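Long-range contact in Phosphoglucosamine/phosphogalactosamine mutase (Sulfolobus tokodaii, PDB 2F7L), which interconverts the 6-phosphates and 1-phosphates of glucosamine and galactosamine for the synthesis of UDP-GlcNAc and UDP-GalNAc, with magnesium as cofactor: residues I152-I165 / A185-C197. Numbering follows the deposited sequence.
Sequences ISTYVNGILSHVDI and ALSTPLVARALGC
In the second alpha/beta/alpha domain of this phosphohexose mutase, helix 151-160 packs against helix 188-194, with V156 and V191 meeting at the centre of the interface. The helices run in the same general direction, their local axes 9.8 Å apart at closest approach and crossing at -45°. V156 divides its two methyls: CG1, anti to the backbone N (chi1 172°), meets CG1 of V191 at 3.9 Å, whereas CG2 turns to CB of L190. CG1 of V191 also takes CD1 of I159, 4.1 Å away, and that CD1 in turn lies above one face of the Y155 ring, displaced toward its rim. Toward the N-terminal ends, I152 CG2 approaches the carbonyl oxygen of L186 and CD2 of L190, and Y155 turns the edge of its ring to S187, with CE2 3.8 Å from OG. At the other end, L160 spreads its methyls over A194 CB and sends CD2 past L195 CD2, 3.6 Å away. Beyond the turn 160-163, I165 crosses L195 at about a right angle, its CG2 4.0 Å from CD2 of that leucine. Y155 also touches P77 and A78 of helix 76-86, and its side chain lies about 7 Å from that of D245, a probable magnesium ligand. Branched aliphatic groups dominate the interface, and no hydrogen bonds link the two segments, so the helices are held together mainly by the fit of apolar surfaces.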
loop_
_atom_site.group_PDB
_atom_site.type_symbol
_atom_site.label_atom_id
_atom_site.label_comp_id
_atom_site.label_asym_id
_atom_site.label_seq_id
_atom_site.Cartn_x
_atom_site.Cartn_y
_atom_site.Cartn_z
ATOM N N ILE A 152 -12.331 -14.060 1.931
ATOM C CA ILE A 152 -12.611 -13.433 0.639
ATOM C C ILE A 152 -14.093 -13.006 0.583
ATOM O O ILE A 152 -14.403 -11.822 0.392
ATOM C CB ILE A 152 -12.357 -14.387 -0.557
ATOM C CG1 ILE A 152 -10.908 -14.892 -0.563
ATOM C CG2 ILE A 152 -12.660 -13.667 -1.851
ATOM C CD1 ILE A 152 -9.902 -13.897 -0.977
ATOM N N SER A 153 -15.002 -13.965 0.749
ATOM C CA SER A 153 -16.429 -13.649 0.697
ATOM C C SER A 153 -16.785 -12.475 1.587
ATOM O O SER A 153 -17.509 -11.584 1.142
ATOM C CB SER A 153 -17.303 -14.852 1.094
ATOM O OG SER A 153 -17.502 -14.936 2.505
ATOM N N THR A 154 -16.289 -12.457 2.826
ATOM C CA THR A 154 -16.593 -11.360 3.745
ATOM C C THR A 154 -16.056 -10.036 3.199
ATOM O O THR A 154 -16.703 -8.995 3.303
ATOM C CB THR A 154 -15.962 -11.591 5.143
ATOM O OG1 THR A 154 -16.418 -12.835 5.673
ATOM C CG2 THR A 154 -16.340 -10.497 6.105
ATOM N N TYR A 155 -14.872 -10.096 2.604
ATOM C CA TYR A 155 -14.195 -8.934 2.048
ATOM C C TYR A 155 -14.974 -8.311 0.903
ATOM O O TYR A 155 -15.283 -7.119 0.931
ATOM C CB TYR A 155 -12.806 -9.368 1.578
ATOM C CG TYR A 155 -11.921 -8.314 0.961
ATOM C CD1 TYR A 155 -11.458 -7.233 1.704
ATOM C CD2 TYR A 155 -11.477 -8.450 -0.355
ATOM C CE1 TYR A 155 -10.562 -6.309 1.152
ATOM C CE2 TYR A 155 -10.595 -7.555 -0.923
ATOM C CZ TYR A 155 -10.128 -6.480 -0.168
ATOM O OH TYR A 155 -9.203 -5.603 -0.731
ATOM N N VAL A 156 -15.291 -9.116 -0.107
ATOM C CA VAL A 156 -16.021 -8.608 -1.260
ATOM C C VAL A 156 -17.311 -7.903 -0.878
ATOM O O VAL A 156 -17.545 -6.763 -1.287
ATOM C CB VAL A 156 -16.348 -9.720 -2.242
ATOM C CG1 VAL A 156 -17.279 -9.194 -3.321
ATOM C CG2 VAL A 156 -15.051 -10.259 -2.840
ATOM N N ASN A 157 -18.136 -8.581 -0.089
ATOM C CA ASN A 157 -19.402 -8.022 0.353
ATOM C C ASN A 157 -19.169 -6.720 1.090
ATOM O O ASN A 157 -19.902 -5.745 0.911
ATOM C CB ASN A 157 -20.098 -8.996 1.280
ATOM C CG ASN A 157 -20.306 -10.355 0.640
ATOM O OD1 ASN A 157 -20.264 -11.381 1.332
ATOM N ND2 ASN A 157 -20.548 -10.380 -0.681
ATOM N N GLY A 158 -18.150 -6.717 1.937
ATOM C CA GLY A 158 -17.838 -5.515 2.679
ATOM C C GLY A 158 -17.574 -4.385 1.707
ATOM O O GLY A 158 -18.082 -3.287 1.883
ATOM N N ILE A 159 -16.777 -4.654 0.676
ATOM C CA ILE A 159 -16.451 -3.635 -0.308
ATOM C C ILE A 159 -17.713 -3.165 -1.037
ATOM O O ILE A 159 -17.971 -1.957 -1.124
ATOM C CB ILE A 159 -15.449 -4.173 -1.359
ATOM C CG1 ILE A 159 -14.101 -4.489 -0.693
ATOM C CG2 ILE A 159 -15.309 -3.168 -2.513
ATOM C CD1 ILE A 159 -13.118 -5.230 -1.607
ATOM N N LEU A 160 -18.489 -4.123 -1.555
ATOM C CA LEU A 160 -19.722 -3.821 -2.289
ATOM C C LEU A 160 -20.729 -3.002 -1.491
ATOM O O LEU A 160 -21.525 -2.255 -2.047
ATOM C CB LEU A 160 -20.383 -5.112 -2.770
ATOM C CG LEU A 160 -19.553 -5.870 -3.815
ATOM C CD1 LEU A 160 -20.130 -7.278 -4.040
ATOM C CD2 LEU A 160 -19.485 -5.055 -5.116
ATOM N N SER A 161 -20.679 -3.120 -0.178
ATOM C CA SER A 161 -21.606 -2.401 0.663
ATOM C C SER A 161 -21.397 -0.888 0.673
ATOM O O SER A 161 -22.129 -0.168 1.346
ATOM C CB SER A 161 -21.507 -2.926 2.084
ATOM O OG SER A 161 -20.416 -2.326 2.739
ATOM N N HIS A 162 -20.415 -0.392 -0.061
ATOM C CA HIS A 162 -20.172 1.053 -0.058
ATOM C C HIS A 162 -20.371 1.778 -1.381
ATOM O O HIS A 162 -20.068 2.967 -1.472
ATOM C CB HIS A 162 -18.771 1.357 0.466
ATOM C CG HIS A 162 -18.547 0.904 1.873
ATOM N ND1 HIS A 162 -19.195 1.468 2.948
ATOM C CD2 HIS A 162 -17.739 -0.056 2.380
ATOM C CE1 HIS A 162 -18.794 0.876 4.060
ATOM N NE2 HIS A 162 -17.912 -0.052 3.742
ATOM N N VAL A 163 -20.872 1.077 -2.395
ATOM C CA VAL A 163 -21.124 1.696 -3.692
ATOM C C VAL A 163 -22.492 1.309 -4.266
ATOM O O VAL A 163 -23.012 0.223 -4.008
ATOM C CB VAL A 163 -20.050 1.315 -4.731
ATOM C CG1 VAL A 163 -18.665 1.687 -4.208
ATOM C CG2 VAL A 163 -20.138 -0.151 -5.047
ATOM N N ASP A 164 -23.072 2.216 -5.039
ATOM C CA ASP A 164 -24.353 1.975 -5.676
ATOM C C ASP A 164 -24.156 0.860 -6.676
ATOM O O ASP A 164 -23.853 1.130 -7.831
ATOM C CB ASP A 164 -24.785 3.221 -6.431
ATOM C CG ASP A 164 -26.186 3.113 -6.980
ATOM O OD1 ASP A 164 -26.596 1.992 -7.385
ATOM O OD2 ASP A 164 -26.862 4.166 -7.015
ATOM N N ILE A 165 -24.339 -0.383 -6.260
ATOM C CA ILE A 165 -24.140 -1.498 -7.176
ATOM C C ILE A 165 -24.949 -1.443 -8.469
ATOM O O ILE A 165 -24.444 -1.775 -9.545
ATOM C CB ILE A 165 -24.449 -2.823 -6.513
ATOM C CG1 ILE A 165 -23.526 -3.020 -5.318
ATOM C CG2 ILE A 165 -24.314 -3.956 -7.540
ATOM C CD1 ILE A 165 -23.724 -4.349 -4.639
ATOM N N ALA A 185 -6.186 -11.689 -7.870
ATOM C CA ALA A 185 -7.088 -12.296 -8.841
ATOM C C ALA A 185 -8.246 -13.044 -8.158
ATOM O O ALA A 185 -9.222 -13.404 -8.807
ATOM C CB ALA A 185 -6.305 -13.261 -9.743
ATOM N N LEU A 186 -8.140 -13.281 -6.856
ATOM C CA LEU A 186 -9.177 -14.009 -6.131
ATOM C C LEU A 186 -10.278 -13.086 -5.658
ATOM O O LEU A 186 -11.284 -13.552 -5.120
ATOM C CB LEU A 186 -8.609 -14.711 -4.890
ATOM C CG LEU A 186 -7.399 -15.609 -5.080
ATOM C CD1 LEU A 186 -6.890 -16.123 -3.738
ATOM C CD2 LEU A 186 -7.781 -16.740 -6.003
ATOM N N SER A 187 -10.101 -11.783 -5.839
ATOM C CA SER A 187 -11.128 -10.880 -5.365
ATOM C C SER A 187 -11.508 -9.672 -6.233
ATOM O O SER A 187 -12.691 -9.358 -6.369
ATOM C CB SER A 187 -10.761 -10.422 -3.947
ATOM O OG SER A 187 -9.550 -9.710 -3.936
ATOM N N THR A 188 -10.536 -8.977 -6.813
ATOM C CA THR A 188 -10.896 -7.819 -7.625
ATOM C C THR A 188 -11.878 -8.223 -8.735
ATOM O O THR A 188 -12.862 -7.535 -8.977
ATOM C CB THR A 188 -9.617 -7.106 -8.195
ATOM O OG1 THR A 188 -8.853 -6.606 -7.098
ATOM C CG2 THR A 188 -9.975 -5.909 -9.098
ATOM N N PRO A 189 -11.635 -9.362 -9.402
ATOM C CA PRO A 189 -12.552 -9.777 -10.463
ATOM C C PRO A 189 -13.952 -10.075 -9.916
ATOM O O PRO A 189 -14.959 -9.911 -10.604
ATOM C CB PRO A 189 -11.871 -11.024 -11.036
ATOM C CG PRO A 189 -10.466 -10.767 -10.799
ATOM C CD PRO A 189 -10.454 -10.230 -9.395
ATOM N N LEU A 190 -14.007 -10.521 -8.672
ATOM C CA LEU A 190 -15.279 -10.833 -8.068
ATOM C C LEU A 190 -16.034 -9.542 -7.849
ATOM O O LEU A 190 -17.227 -9.464 -8.125
ATOM C CB LEU A 190 -15.058 -11.585 -6.753
ATOM C CG LEU A 190 -15.369 -13.095 -6.656
ATOM C CD1 LEU A 190 -15.143 -13.824 -7.943
ATOM C CD2 LEU A 190 -14.510 -13.660 -5.568
ATOM N N VAL A 191 -15.354 -8.510 -7.372
ATOM C CA VAL A 191 -16.065 -7.251 -7.175
ATOM C C VAL A 191 -16.535 -6.740 -8.547
ATOM O O VAL A 191 -17.663 -6.268 -8.672
ATOM C CB VAL A 191 -15.192 -6.174 -6.426
ATOM C CG1 VAL A 191 -14.827 -6.663 -5.048
ATOM C CG2 VAL A 191 -13.934 -5.904 -7.175
ATOM N N ALA A 192 -15.701 -6.868 -9.579
ATOM C CA ALA A 192 -16.084 -6.421 -10.924
ATOM C C ALA A 192 -17.376 -7.119 -11.373
ATOM O O ALA A 192 -18.302 -6.478 -11.890
ATOM C CB ALA A 192 -14.967 -6.715 -11.928
ATOM N N ARG A 193 -17.423 -8.433 -11.166
ATOM C CA ARG A 193 -18.584 -9.237 -11.524
ATOM C C ARG A 193 -19.862 -8.740 -10.848
ATOM O O ARG A 193 -20.950 -8.790 -11.436
ATOM C CB ARG A 193 -18.348 -10.686 -11.137
ATOM C CG ARG A 193 -19.035 -11.665 -12.040
ATOM C CD ARG A 193 -18.584 -13.055 -11.716
ATOM N NE ARG A 193 -18.802 -13.325 -10.300
ATOM C CZ ARG A 193 -18.704 -14.524 -9.729
ATOM N NH1 ARG A 193 -18.387 -15.596 -10.446
ATOM N NH2 ARG A 193 -18.922 -14.652 -8.433
ATOM N N ALA A 194 -19.741 -8.262 -9.616
ATOM C CA ALA A 194 -20.917 -7.770 -8.915
ATOM C C ALA A 194 -21.373 -6.465 -9.528
ATOM O O ALA A 194 -22.565 -6.194 -9.577
ATOM C CB ALA A 194 -20.635 -7.579 -7.430
ATOM N N LEU A 195 -20.428 -5.653 -9.992
ATOM C CA LEU A 195 -20.779 -4.376 -10.613
ATOM C C LEU A 195 -21.047 -4.601 -12.108
ATOM O O LEU A 195 -21.001 -3.684 -12.917
ATOM C CB LEU A 195 -19.646 -3.368 -10.380
ATOM C CG LEU A 195 -19.235 -3.407 -8.898
ATOM C CD1 LEU A 195 -18.198 -2.347 -8.582
ATOM C CD2 LEU A 195 -20.464 -3.208 -8.033
ATOM N N GLY A 196 -21.342 -5.844 -12.456
ATOM C CA GLY A 196 -21.619 -6.187 -13.831
ATOM C C GLY A 196 -20.724 -5.631 -14.938
ATOM O O GLY A 196 -21.207 -4.903 -15.809
ATOM N N CYS A 197 -19.439 -5.973 -14.948
ATOM C CA CYS A 197 -18.559 -5.476 -16.001
ATOM C C CYS A 197 -18.189 -6.627 -16.927
ATOM O O CYS A 197 -18.405 -7.787 -16.595
ATOM C CB CYS A 197 -17.242 -4.933 -15.420
ATOM S SG CYS A 197 -17.330 -3.965 -13.895
#